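Local coordinates for putative uncharacterized protein (Mycobacterium avium, PDB 2Z6V), which is a sulfotransferase that probably transfers a sulfuryl group from the donor PAPS to an acceptor that is not established, at residues F71-Q74 against R75-D79; D127-P130 against A131-S134; E228-K231 against R232-V236; L288-S291 against L292-T296; L320-R323 against E324-G327. One frame throughout, in Å; residues are numbered along the deposited sequence.

Interaction 1 (F71-Q74 against R75-D79)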
loop_
_atom_site.group_PDB
_atom_site.type_symbol
_atom_site.label_atom_id
_atom_site.label_comp_id
_atom_site.label_asym_id
_atom_site.label_seq_id
_atom_site.Cartn_x
_atom_site.Cartn_y
_atom_site.Cartn_z
ATOM N N PHE A 71 -5.489 -19.025 -16.089
ATOM C CA PHE A 71 -5.940 -18.849 -14.723
ATOM C C PHE A 71 -5.593 -17.439 -14.255
ATOM O O PHE A 71 -6.425 -16.750 -13.671
ATOM C CB PHE A 71 -5.268 -19.864 -13.804
ATOM C CG PHE A 71 -5.326 -19.483 -12.361
ATOM C CD1 PHE A 71 -6.541 -19.467 -11.681
ATOM C CD2 PHE A 71 -4.176 -19.072 -11.692
ATOM C CE1 PHE A 71 -6.613 -19.041 -10.351
ATOM C CE2 PHE A 71 -4.234 -18.644 -10.367
ATOM C CZ PHE A 71 -5.455 -18.628 -9.694
ATOM N N GLY A 72 -4.356 -17.023 -14.514
ATOM C CA GLY A 72 -3.902 -15.703 -14.116
ATOM C C GLY A 72 -4.824 -14.592 -14.579
ATOM O O GLY A 72 -5.088 -13.638 -13.845
ATOM N N ARG A 73 -5.303 -14.711 -15.810
ATOM C CA ARG A 73 -6.211 -13.735 -16.378
ATOM C C ARG A 73 -7.443 -13.639 -15.490
ATOM O O ARG A 73 -7.804 -12.558 -15.030
ATOM C CB ARG A 73 -6.612 -14.166 -17.790
ATOM C CG ARG A 73 -7.849 -13.480 -18.346
ATOM C CD ARG A 73 -8.329 -14.189 -19.607
ATOM N NE ARG A 73 -9.782 -14.117 -19.772
ATOM C CZ ARG A 73 -10.431 -13.070 -20.268
ATOM N NH1 ARG A 73 -9.759 -11.998 -20.652
ATOM N NH2 ARG A 73 -11.751 -13.092 -20.372
ATOM N N GLN A 74 -8.078 -14.780 -15.242
ATOM C CA GLN A 74 -9.275 -14.819 -14.413
ATOM C C GLN A 74 -9.006 -14.219 -13.045
ATOM O O GLN A 74 -9.813 -13.455 -12.524
ATOM C CB GLN A 74 -9.767 -16.256 -14.259
ATOM C CG GLN A 74 -10.181 -16.896 -15.572
ATOM C CD GLN A 74 -10.651 -18.324 -15.398
ATOM O OE1 GLN A 74 -11.680 -18.578 -14.767
ATOM N NE2 GLN A 74 -9.893 -19.268 -15.950
ATOM N N ARG A 75 -7.869 -14.573 -12.463
ATOM C CA ARG A 75 -7.485 -14.058 -11.160
ATOM C C ARG A 75 -7.439 -12.516 -11.139
ATOM O O ARG A 75 -8.047 -11.877 -10.275
ATOM C CB ARG A 75 -6.129 -14.647 -10.788
ATOM C CG ARG A 75 -5.367 -13.896 -9.730
ATOM C CD ARG A 75 -5.907 -14.090 -8.335
ATOM N NE ARG A 75 -4.782 -13.995 -7.409
ATOM C CZ ARG A 75 -4.853 -13.551 -6.159
ATOM N NH1 ARG A 75 -6.013 -13.147 -5.651
ATOM N NH2 ARG A 75 -3.751 -13.503 -5.419
ATOM N N VAL A 76 -6.732 -11.920 -12.096
ATOM C CA VAL A 76 -6.640 -10.470 -12.163
ATOM C C VAL A 76 -8.007 -9.830 -12.369
ATOM O O VAL A 76 -8.326 -8.820 -11.740
ATOM C CB VAL A 76 -5.719 -10.007 -13.303
ATOM C CG1 VAL A 76 -5.664 -8.490 -13.334
ATOM C CG2 VAL A 76 -4.334 -10.579 -13.112
ATOM N N LEU A 77 -8.811 -10.407 -13.253
ATOM C CA LEU A 77 -10.139 -9.871 -13.516
ATOM C C LEU A 77 -11.047 -10.051 -12.300
ATOM O O LEU A 77 -11.902 -9.207 -12.017
ATOM C CB LEU A 77 -10.754 -10.552 -14.743
ATOM C CG LEU A 77 -10.136 -10.156 -16.087
ATOM C CD1 LEU A 77 -10.642 -11.088 -17.185
ATOM C CD2 LEU A 77 -10.488 -8.703 -16.398
ATOM N N ASP A 78 -10.861 -11.148 -11.575
ATOM C CA ASP A 78 -11.665 -11.398 -10.387
ATOM C C ASP A 78 -11.328 -10.364 -9.310
ATOM O O ASP A 78 -12.216 -9.857 -8.617
ATOM C CB ASP A 78 -11.415 -12.808 -9.845
ATOM C CG ASP A 78 -12.389 -13.180 -8.740
ATOM O OD1 ASP A 78 -13.616 -13.111 -8.987
ATOM O OD2 ASP A 78 -11.932 -13.533 -7.627
ATOM N N ASP A 79 -10.043 -10.051 -9.177
ATOM C CA ASP A 79 -9.617 -9.066 -8.194
ATOM C C ASP A 79 -10.119 -7.665 -8.571
ATOM O O ASP A 79 -10.539 -6.892 -7.709
ATOM C CB ASP A 79 -8.086 -9.063 -8.067
ATOM C CG ASP A 79 -7.556 -10.285 -7.325
ATOM O OD1 ASP A 79 -8.192 -10.705 -6.336
ATOM O OD2 ASP A 79 -6.496 -10.819 -7.715
#

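Interaction 2 (D127-P130 against A131-S134)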
loop_
_atom_site.group_PDB
_atom_site.type_symbol
_atom_site.label_atom_id
_atom_site.label_comp_id
_atom_site.label_asym_id
_atom_site.label_seq_id
_atom_site.Cartn_x
_atom_site.Cartn_y
_atom_site.Cartn_z
ATOM N N ASP A 127 -0.527 1.720 15.941
ATOM C CA ASP A 127 -1.837 1.105 16.075
ATOM C C ASP A 127 -2.128 0.738 17.526
ATOM O O ASP A 127 -3.262 0.398 17.869
ATOM C CB ASP A 127 -1.924 -0.134 15.179
ATOM C CG ASP A 127 -3.329 -0.715 15.115
ATOM O OD1 ASP A 127 -4.300 0.061 14.979
ATOM O OD2 ASP A 127 -3.462 -1.955 15.186
ATOM N N GLN A 128 -1.100 0.818 18.371
ATOM C CA GLN A 128 -1.230 0.513 19.795
ATOM C C GLN A 128 -1.827 1.673 20.588
ATOM O O GLN A 128 -2.210 1.507 21.741
ATOM C CB GLN A 128 0.130 0.159 20.385
ATOM C CG GLN A 128 0.707 -1.124 19.859
ATOM C CD GLN A 128 -0.282 -2.258 19.959
ATOM O OE1 GLN A 128 -0.839 -2.516 21.031
ATOM N NE2 GLN A 128 -0.518 -2.944 18.838
ATOM N N ASP A 129 -1.891 2.848 19.973
ATOM C CA ASP A 129 -2.446 4.041 20.613
ATOM C C ASP A 129 -3.959 4.010 20.384
ATOM O O ASP A 129 -4.423 4.142 19.251
ATOM C CB ASP A 129 -1.841 5.289 19.965
ATOM C CG ASP A 129 -2.150 6.557 20.731
ATOM O OD1 ASP A 129 -3.290 6.692 21.229
ATOM O OD2 ASP A 129 -1.251 7.422 20.818
ATOM N N PRO A 130 -4.749 3.834 21.454
ATOM C CA PRO A 130 -6.210 3.784 21.295
ATOM C C PRO A 130 -6.889 5.028 20.724
ATOM O O PRO A 130 -8.049 4.970 20.330
ATOM C CB PRO A 130 -6.704 3.433 22.704
ATOM C CG PRO A 130 -5.627 3.978 23.597
ATOM C CD PRO A 130 -4.357 3.635 22.861
ATOM N N ALA A 131 -6.171 6.147 20.665
ATOM C CA ALA A 131 -6.742 7.388 20.128
ATOM C C ALA A 131 -6.463 7.510 18.631
ATOM O O ALA A 131 -6.970 8.408 17.948
ATOM C CB ALA A 131 -6.159 8.584 20.855
ATOM N N ARG A 132 -5.647 6.592 18.129
ATOM C CA ARG A 132 -5.278 6.594 16.727
ATOM C C ARG A 132 -5.989 5.476 15.951
ATOM O O ARG A 132 -6.151 4.365 16.458
ATOM C CB ARG A 132 -3.765 6.443 16.626
ATOM C CG ARG A 132 -3.162 7.123 15.433
ATOM C CD ARG A 132 -1.655 7.121 15.543
ATOM N NE ARG A 132 -1.153 8.148 16.450
ATOM C CZ ARG A 132 -1.344 9.449 16.262
ATOM N NH1 ARG A 132 -2.033 9.872 15.211
ATOM N NH2 ARG A 132 -0.818 10.325 17.100
ATOM N N ARG A 133 -6.445 5.789 14.740
ATOM C CA ARG A 133 -7.108 4.797 13.899
ATOM C C ARG A 133 -6.149 4.393 12.798
ATOM O O ARG A 133 -5.355 5.209 12.323
ATOM C CB ARG A 133 -8.383 5.352 13.251
ATOM C CG ARG A 133 -9.572 5.539 14.189
ATOM C CD ARG A 133 -10.047 4.233 14.835
ATOM N NE ARG A 133 -9.955 4.348 16.287
ATOM C CZ ARG A 133 -9.215 3.558 17.060
ATOM N NH1 ARG A 133 -8.499 2.574 16.529
ATOM N NH2 ARG A 133 -9.160 3.774 18.365
ATOM N N SER A 134 -6.223 3.126 12.403
ATOM C CA SER A 134 -5.389 2.596 11.335
ATOM C C SER A 134 -6.309 1.904 10.334
ATOM O O SER A 134 -7.420 1.515 10.677
ATOM C CB SER A 134 -4.381 1.591 11.898
ATOM O OG SER A 134 -3.435 2.223 12.744
HETATM O O HOH W 1 -5.693 1.761 17.913
#

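Interaction 3 (E228-K231 against R232-V236)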
loop_
_atom_site.group_PDB
_atom_site.type_symbol
_atom_site.label_atom_id
_atom_site.label_comp_id
_atom_site.label_asym_id
_atom_site.label_seq_id
_atom_site.Cartn_x
_atom_site.Cartn_y
_atom_site.Cartn_z
ATOM N N GLU A 228 -9.052 11.826 -3.397
ATOM C CA GLU A 228 -10.342 12.344 -2.961
ATOM C C GLU A 228 -11.201 11.173 -2.531
ATOM O O GLU A 228 -12.009 11.288 -1.607
ATOM C CB GLU A 228 -11.021 13.115 -4.086
ATOM C CG GLU A 228 -10.591 14.569 -4.173
ATOM C CD GLU A 228 -10.808 15.145 -5.551
ATOM O OE1 GLU A 228 -11.869 14.842 -6.147
ATOM O OE2 GLU A 228 -9.924 15.899 -6.032
ATOM N N TYR A 229 -11.019 10.039 -3.202
ATOM C CA TYR A 229 -11.756 8.836 -2.855
ATOM C C TYR A 229 -11.255 8.333 -1.493
ATOM O O TYR A 229 -12.045 7.948 -0.624
ATOM C CB TYR A 229 -11.547 7.756 -3.919
ATOM C CG TYR A 229 -12.236 6.445 -3.593
ATOM C CD1 TYR A 229 -13.616 6.394 -3.385
ATOM C CD2 TYR A 229 -11.503 5.261 -3.451
ATOM C CE1 TYR A 229 -14.248 5.205 -3.037
ATOM C CE2 TYR A 229 -12.127 4.067 -3.105
ATOM C CZ TYR A 229 -13.501 4.047 -2.896
ATOM O OH TYR A 229 -14.127 2.873 -2.539
ATOM N N GLN A 230 -9.943 8.355 -1.290
ATOM C CA GLN A 230 -9.417 7.882 -0.018
ATOM C C GLN A 230 -10.030 8.640 1.148
ATOM O O GLN A 230 -10.425 8.032 2.144
ATOM C CB GLN A 230 -7.898 8.003 0.046
ATOM C CG GLN A 230 -7.333 7.296 1.254
ATOM C CD GLN A 230 -5.850 7.494 1.410
ATOM O OE1 GLN A 230 -5.148 7.800 0.443
ATOM N NE2 GLN A 230 -5.351 7.301 2.629
ATOM N N LYS A 231 -10.115 9.963 1.030
ATOM C CA LYS A 231 -10.693 10.780 2.098
ATOM C C LYS A 231 -12.136 10.368 2.413
ATOM O O LYS A 231 -12.509 10.234 3.580
ATOM C CB LYS A 231 -10.627 12.264 1.727
ATOM C CG LYS A 231 -11.336 13.184 2.715
ATOM C CD LYS A 231 -10.795 14.610 2.635
ATOM C CE LYS A 231 -11.442 15.499 3.690
ATOM N NZ LYS A 231 -10.564 16.633 4.106
ATOM N N ARG A 232 -12.943 10.158 1.378
ATOM C CA ARG A 232 -14.333 9.739 1.568
ATOM C C ARG A 232 -14.366 8.372 2.260
ATOM O O ARG A 232 -15.170 8.131 3.163
ATOM C CB ARG A 232 -15.055 9.647 0.217
ATOM C CG ARG A 232 -15.414 10.989 -0.408
ATOM C CD ARG A 232 -16.223 10.790 -1.678
ATOM N NE ARG A 232 -15.428 11.070 -2.868
ATOM C CZ ARG A 232 -15.247 10.215 -3.862
ATOM N NH1 ARG A 232 -15.804 9.017 -3.813
ATOM N NH2 ARG A 232 -14.508 10.558 -4.902
ATOM N N TYR A 233 -13.477 7.483 1.819
ATOM C CA TYR A 233 -13.367 6.153 2.381
ATOM C C TYR A 233 -13.080 6.290 3.874
ATOM O O TYR A 233 -13.764 5.688 4.704
ATOM C CB TYR A 233 -12.212 5.411 1.720
ATOM C CG TYR A 233 -12.339 3.910 1.694
ATOM C CD1 TYR A 233 -12.814 3.259 0.551
ATOM C CD2 TYR A 233 -11.928 3.132 2.774
ATOM C CE1 TYR A 233 -12.869 1.861 0.477
ATOM C CE2 TYR A 233 -11.974 1.730 2.718
ATOM C CZ TYR A 233 -12.444 1.102 1.563
ATOM O OH TYR A 233 -12.482 -0.272 1.476
ATOM N N LEU A 234 -12.066 7.079 4.213
ATOM C CA LEU A 234 -11.709 7.271 5.612
ATOM C C LEU A 234 -12.841 7.920 6.404
ATOM O O LEU A 234 -13.039 7.607 7.578
ATOM C CB LEU A 234 -10.429 8.102 5.722
ATOM C CG LEU A 234 -9.209 7.421 5.090
ATOM C CD1 LEU A 234 -8.008 8.332 5.199
ATOM C CD2 LEU A 234 -8.935 6.102 5.793
ATOM N N GLN A 235 -13.603 8.806 5.769
ATOM C CA GLN A 235 -14.711 9.447 6.471
ATOM C C GLN A 235 -15.810 8.434 6.804
ATOM O O GLN A 235 -16.531 8.591 7.790
ATOM C CB GLN A 235 -15.273 10.605 5.640
ATOM C CG GLN A 235 -14.333 11.799 5.571
ATOM C CD GLN A 235 -14.776 12.823 4.563
ATOM O OE1 GLN A 235 -14.920 12.519 3.380
ATOM N NE2 GLN A 235 -14.995 14.051 5.022
ATOM N N VAL A 236 -15.931 7.394 5.983
ATOM C CA VAL A 236 -16.925 6.358 6.229
ATOM C C VAL A 236 -16.477 5.478 7.403
ATOM O O VAL A 236 -17.288 5.077 8.242
ATOM C CB VAL A 236 -17.136 5.460 4.987
ATOM C CG1 VAL A 236 -18.033 4.276 5.349
ATOM C CG2 VAL A 236 -17.744 6.274 3.853
#

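Interaction 4 (L288-S291 against L292-T296)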
loop_
_atom_site.group_PDB
_atom_site.type_symbol
_atom_site.label_atom_id
_atom_site.label_comp_id
_atom_site.label_asym_id
_atom_site.label_seq_id
_atom_site.Cartn_x
_atom_site.Cartn_y
_atom_site.Cartn_z
ATOM N N LEU A 288 6.520 -13.209 -6.563
ATOM C CA LEU A 288 5.291 -13.856 -6.123
ATOM C C LEU A 288 4.096 -13.597 -7.057
ATOM O O LEU A 288 3.505 -14.545 -7.576
ATOM C CB LEU A 288 4.967 -13.451 -4.680
ATOM C CG LEU A 288 3.687 -14.031 -4.065
ATOM C CD1 LEU A 288 3.527 -15.510 -4.419
ATOM C CD2 LEU A 288 3.734 -13.843 -2.555
ATOM N N PRO A 289 3.722 -12.322 -7.293
ATOM C CA PRO A 289 2.579 -12.138 -8.197
ATOM C C PRO A 289 2.851 -12.593 -9.633
ATOM O O PRO A 289 1.928 -12.977 -10.352
ATOM C CB PRO A 289 2.264 -10.638 -8.078
ATOM C CG PRO A 289 3.543 -10.034 -7.653
ATOM C CD PRO A 289 4.104 -11.044 -6.669
ATOM N N GLN A 290 4.112 -12.550 -10.051
ATOM C CA GLN A 290 4.474 -13.000 -11.393
ATOM C C GLN A 290 4.181 -14.489 -11.488
ATOM O O GLN A 290 3.629 -14.959 -12.478
ATOM C CB GLN A 290 5.965 -12.784 -11.662
ATOM C CG GLN A 290 6.379 -11.356 -11.980
ATOM C CD GLN A 290 7.887 -11.159 -11.873
ATOM O OE1 GLN A 290 8.660 -12.106 -12.037
ATOM N NE2 GLN A 290 8.313 -9.928 -11.607
ATOM N N SER A 291 4.541 -15.225 -10.442
ATOM C CA SER A 291 4.338 -16.667 -10.414
ATOM C C SER A 291 2.887 -17.077 -10.221
ATOM O O SER A 291 2.520 -18.211 -10.533
ATOM C CB SER A 291 5.193 -17.311 -9.317
ATOM O OG SER A 291 4.728 -16.977 -8.024
ATOM N N LEU A 292 2.062 -16.165 -9.718
ATOM C CA LEU A 292 0.657 -16.483 -9.495
ATOM C C LEU A 292 -0.221 -16.364 -10.729
ATOM O O LEU A 292 -1.237 -17.049 -10.828
ATOM C CB LEU A 292 0.062 -15.597 -8.397
ATOM C CG LEU A 292 0.539 -15.799 -6.955
ATOM C CD1 LEU A 292 -0.213 -14.840 -6.042
ATOM C CD2 LEU A 292 0.309 -17.244 -6.513
ATOM N N VAL A 293 0.157 -15.508 -11.675
ATOM C CA VAL A 293 -0.679 -15.319 -12.858
ATOM C C VAL A 293 0.037 -15.279 -14.202
ATOM O O VAL A 293 -0.614 -15.139 -15.237
ATOM C CB VAL A 293 -1.512 -14.015 -12.727
ATOM C CG1 VAL A 293 -2.220 -13.982 -11.377
ATOM C CG2 VAL A 293 -0.617 -12.792 -12.891
ATOM N N MET A 294 1.362 -15.404 -14.197
ATOM C CA MET A 294 2.129 -15.353 -15.444
ATOM C C MET A 294 2.967 -16.588 -15.742
ATOM O O MET A 294 3.342 -17.343 -14.840
ATOM C CB MET A 294 3.086 -14.157 -15.438
ATOM C CG MET A 294 2.445 -12.794 -15.383
ATOM S SD MET A 294 3.723 -11.528 -15.183
ATOM C CE MET A 294 3.236 -10.806 -13.642
ATOM N N ASN A 295 3.266 -16.766 -17.027
ATOM C CA ASN A 295 4.124 -17.848 -17.498
ATOM C C ASN A 295 5.527 -17.280 -17.308
ATOM O O ASN A 295 6.084 -16.667 -18.218
ATOM C CB ASN A 295 3.875 -18.127 -18.986
ATOM C CG ASN A 295 2.683 -19.043 -19.224
ATOM O OD1 ASN A 295 2.692 -20.209 -18.817
ATOM N ND2 ASN A 295 1.654 -18.522 -19.889
ATOM N N THR A 296 6.087 -17.475 -16.119
ATOM C CA THR A 296 7.402 -16.940 -15.791
ATOM C C THR A 296 8.545 -17.151 -16.781
ATOM O O THR A 296 9.490 -16.357 -16.797
ATOM C CB THR A 296 7.867 -17.428 -14.406
ATOM O OG1 THR A 296 7.731 -18.849 -14.327
ATOM C CG2 THR A 296 7.034 -16.782 -13.311
HETATM O O HOH W 2 1.633 -18.858 -13.109
#

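Interaction 5 (L320-R323 against E324-G327)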
loop_
_atom_site.group_PDB
_atom_site.type_symbol
_atom_site.label_atom_id
_atom_site.label_comp_id
_atom_site.label_asym_id
_atom_site.label_seq_id
_atom_site.Cartn_x
_atom_site.Cartn_y
_atom_site.Cartn_z
ATOM N N LEU A 320 11.537 14.327 -2.916
ATOM C CA LEU A 320 12.659 15.252 -2.746
ATOM C C LEU A 320 12.279 16.655 -3.232
ATOM O O LEU A 320 12.589 17.654 -2.575
ATOM C CB LEU A 320 13.905 14.753 -3.485
ATOM C CG LEU A 320 14.752 13.787 -2.644
ATOM C CD1 LEU A 320 15.741 13.031 -3.521
ATOM C CD2 LEU A 320 15.465 14.560 -1.549
ATOM N N ARG A 321 11.604 16.728 -4.376
ATOM C CA ARG A 321 11.174 18.008 -4.921
ATOM C C ARG A 321 10.152 18.671 -4.004
ATOM O O ARG A 321 10.211 19.881 -3.777
ATOM C CB ARG A 321 10.554 17.830 -6.314
ATOM C CG ARG A 321 11.525 17.366 -7.389
ATOM C CD ARG A 321 12.753 18.279 -7.494
ATOM N NE ARG A 321 13.966 17.571 -7.097
ATOM C CZ ARG A 321 14.803 17.979 -6.146
ATOM N NH1 ARG A 321 14.572 19.102 -5.482
ATOM N NH2 ARG A 321 15.872 17.251 -5.848
ATOM N N ALA A 322 9.214 17.884 -3.483
ATOM C CA ALA A 322 8.177 18.412 -2.601
ATOM C C ALA A 322 8.778 18.963 -1.317
ATOM O O ALA A 322 8.313 19.969 -0.783
ATOM C CB ALA A 322 7.164 17.326 -2.279
ATOM N N ARG A 323 9.815 18.288 -0.830
ATOM C CA ARG A 323 10.507 18.686 0.390
ATOM C C ARG A 323 11.258 20.000 0.168
ATOM O O ARG A 323 11.298 20.870 1.042
ATOM C CB ARG A 323 11.486 17.580 0.808
ATOM C CG ARG A 323 12.468 17.963 1.902
ATOM C CD ARG A 323 13.300 16.763 2.315
ATOM N NE ARG A 323 14.283 17.098 3.342
ATOM C CZ ARG A 323 15.389 17.794 3.113
ATOM N NH1 ARG A 323 15.653 18.224 1.886
ATOM N NH2 ARG A 323 16.226 18.067 4.108
ATOM N N GLU A 324 11.848 20.140 -1.011
ATOM C CA GLU A 324 12.585 21.349 -1.333
ATOM C C GLU A 324 11.630 22.540 -1.334
ATOM O O GLU A 324 11.989 23.646 -0.925
ATOM C CB GLU A 324 13.260 21.208 -2.704
ATOM C CG GLU A 324 13.959 22.471 -3.178
ATOM C CD GLU A 324 14.800 22.258 -4.422
ATOM O OE1 GLU A 324 14.275 21.730 -5.426
ATOM O OE2 GLU A 324 15.993 22.631 -4.400
ATOM N N ARG A 325 10.399 22.293 -1.761
ATOM C CA ARG A 325 9.399 23.340 -1.849
ATOM C C ARG A 325 8.712 23.704 -0.543
ATOM O O ARG A 325 8.547 24.890 -0.253
ATOM C CB ARG A 325 8.345 22.960 -2.895
ATOM C CG ARG A 325 7.146 23.887 -2.929
ATOM C CD ARG A 325 6.280 23.602 -4.140
ATOM N NE ARG A 325 5.761 22.236 -4.145
ATOM C CZ ARG A 325 4.752 21.815 -3.390
ATOM N NH1 ARG A 325 4.140 22.660 -2.564
ATOM N NH2 ARG A 325 4.359 20.549 -3.453
ATOM N N ILE A 326 8.324 22.700 0.245
ATOM C CA ILE A 326 7.611 22.953 1.498
ATOM C C ILE A 326 8.446 22.921 2.784
ATOM O O ILE A 326 7.961 23.322 3.847
ATOM C CB ILE A 326 6.408 21.982 1.648
ATOM C CG1 ILE A 326 6.902 20.556 1.929
ATOM C CG2 ILE A 326 5.548 22.020 0.371
ATOM C CD1 ILE A 326 5.796 19.538 2.025
ATOM N N GLY A 327 9.690 22.450 2.694
ATOM C CA GLY A 327 10.551 22.416 3.866
ATOM C C GLY A 327 10.728 21.065 4.538
ATOM O O GLY A 327 9.811 20.241 4.566
#

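Interaction 1 (F71-Q74 against R75-D79)
L77 carries the tightly packed side of this helical turn: its CD1 sits over the centre of one face of the R73 guanidinium, 3.7 Å from R73 CZ. The arginine reaches this place because its CG is anti to the backbone N (chi1 163°), and its long flat end suits a position where one face meets a methyl while NH2 at the rim is hydrogen-bonded to the carbonyl of F24. L77 itself is buried, as are V76 and G72; L77 and V76 pack on V62 of helix 50-64. The contact between F71 and R75 is looser and more exposed. F71 has one ring face toward R75, but only at the rim, with CZ 4.2 Å from R75 CB. The stem of R75 rests on L292 and V293 of helix 287-293, and its bent end pairs by charge with D79, NH1 to OD2 3.1 Å, the oxygen lying well out of the guanidinium plane. Underneath, F71 O accepts from R75 N at 2.9 Å and R73 O from L77 N at 3.0 Å, the i to i+4 ladder of an amphipathic alpha helix, here the first turns of helix 70-96.

Interaction 2 (D127-P130 against A131-S134)
D129 lays its CB against R132 CB, 4.0 Å away, across a type I beta turn that runs from D129 to R132 and leads from helix 120-126 into strand 132-134, an outermost strand of the parallel sheet. The turn is closed by R132 N donating to D129 O at 3.0 Å, with the donor well above the carbonyl plane. Aspartate suits the first position because its carboxylate can fold back: with CG anti to the backbone N (chi1 -169°), D129 OD1 takes the A131 N-H at 3.0 Å on its anti side, somewhat out of the carboxylate plane, an Asx turn, while OD2 is hydrogen-bonded to Y351 OH. P130, with its fixed phi of -61°, fits the second position. The guanidinium of R132 makes a salt bridge with E356, and D127 holds R153 through OD2; its OD1 has at best a weak hydrogen bond with S134 OG at 3.2 Å. R133, hydrogen-bonded through NE to the carbonyl of P242, curls back at chi2 and chi3 and brings its guanidinium edge to the carbonyl of P130. Within the bend a water lies 2.8 Å from D127 O and 3.0 Å from D129 O, and it accepts from R133 NH1 at 3.2 Å.

Interaction 3 (E228-K231 against R232-V236)
Y229 and Y233, one helical turn apart on helix 224-238, meet as an offset edge-to-face pair: the edge of Y233 is directed toward the face of Y229, the planes stand at 77° and the centroids are 5.6 Å apart. The closest carbons are Y229 CZ and Y233 CD1, 3.6 Å apart. The four-residue spacing puts both on one flank of the helix, bridged by Y233 N to Y229 O at 2.9 Å, and CG anti to N in each brings the rings together. Both pack on V90 of helix 70-96. Their hydroxyls are hydrogen-bonded beyond the pair, Y229 OH to Q197 and Y233 OH to the carbonyl of Q139, so tyrosine supplies an apolar ring and a polar end together.

R232 crosses Y229 at about a right angle. Its NH1 comes to the ring edge, near the plane, 3.4 Å from Y229 CD1, and has a long, weak ion pair with D47; the cation-pi contact of this ring is made by R87. On another flank Q230 and L234 run side by side, NE2 3.8 Å from L234 CD1, with Q230 OE1 hydrogen-bonded to H195. K231 instead crosses Q235, whose OE1 lies 3.7 Å from K231 CG and whose NE2 donates to the carbonyl of A103.

The pattern implies that Y229, Q230, Y233 and Q235 can be buried because their polar ends find partners on neighbouring segments, while their carbon stems and rings do the packing.

Interaction 4 (L288-S291 against L292-T296)
L288 and L292 pack one turn apart near the C-terminal end of helix 287-293, where the chain runs out of the helix into a loop whose N295 centres an inverse gamma turn. The apolar contacts come first. L288 CD1 lies 3.9 Å from L292 CG; this methyl reaches it because L288 CG is anti to the backbone N (chi1 179°). Leucine suits both places, since a branch of L288 meets the branch point of L292 while L292 also touches M177. On another flank the flexible chain of M294, bent at chi3, carries CE to 3.6 Å from Q290 CG, so that a thioether end covers the aliphatic stem of the glutamine. T296, exposed, offers its methyl CG2 to S291 CA at 4.0 Å.

Backbone hydrogen bonds form the second group, and most are weak in this last turn. L292 N has weak bonds to both L288 O and P289 O, and V293 N reaches P289 O weakly at 3.4 Å. The final one, M294 N to Q290 O at 2.9 Å, is firmer. P289 suits the first turn of the helix, where its missing N-H costs no helical hydrogen bond; V293 and N295 also bond by backbone to T69 and V67.

Last come the hydroxyl and the water. S291 OG donates to L288 O at 2.8 Å, and a water donates to S291 O at 2.8 Å and to M294 O at 2.9 Å.

Interaction 5 (L320-R323 against E324-G327)
E324 starts its side chain close over the preceding turn: CB lies 3.5 Å from R321 O. With CG anti to the backbone N (chi1 175°) and the chain extended beyond it, CG passes R321 NH1 and the carboxylate carbon CD comes to 3.3 Å from that nitrogen. At the tip OE1 makes a salt bridge with R321 NH1, 2.6 Å apart, at the guanidinium edge near its plane, whereas OE2 stays 4.0 Å from NH1. The two chains lie side by side and point the same way, yet the flat groups are turned 57° against each other. R321 gets there by bending at chi2 and chi3, and its NH2 has a second carboxylate in E401 of helix 392-405. Glutamate and arginine three residues apart suit the exposed flank of a helix.

All this happens in the last turns of helix 301-326, which leads into strand 331-335 at an edge of the parallel sheet. A322, small enough for a close helix neighbour, packs on I256 and E257 of helix 256-262, while I326 rests on L260 and F331. R325 ends in a salt bridge with E257 and R323 in one with D328. The final helical bonds are I326 N to A322 O, 2.9 Å, and G327 N to R323 O, 2.8 Å. G327 then takes a positive phi of 102°, which glycine, having no CB, adopts easily as the chain leaves the helix.

The five contacts follow one another along the chain without overlapping. Interactions 1 and 4 are the pair that meet: their centres are 11 Å apart, and helix 70-96 packs on helix 287-293 through R75 CG and V293 CG1, 3.6 Å apart. Helix 70-96 also touches the tyrosine flank of interaction 3, about 27 Å from interaction 1 between centres. Interaction 2 includes outermost strand 132-134 of the five-stranded parallel sheet, and interaction 5 ends the helix that precedes the other outermost strand, 331-335; their centres are 29 Å apart. The side chains of P289 and Q230 are about 7 and 10 Å from the bound palmitic acid, so the helices of interactions 4 and 3 lie near the place where it binds.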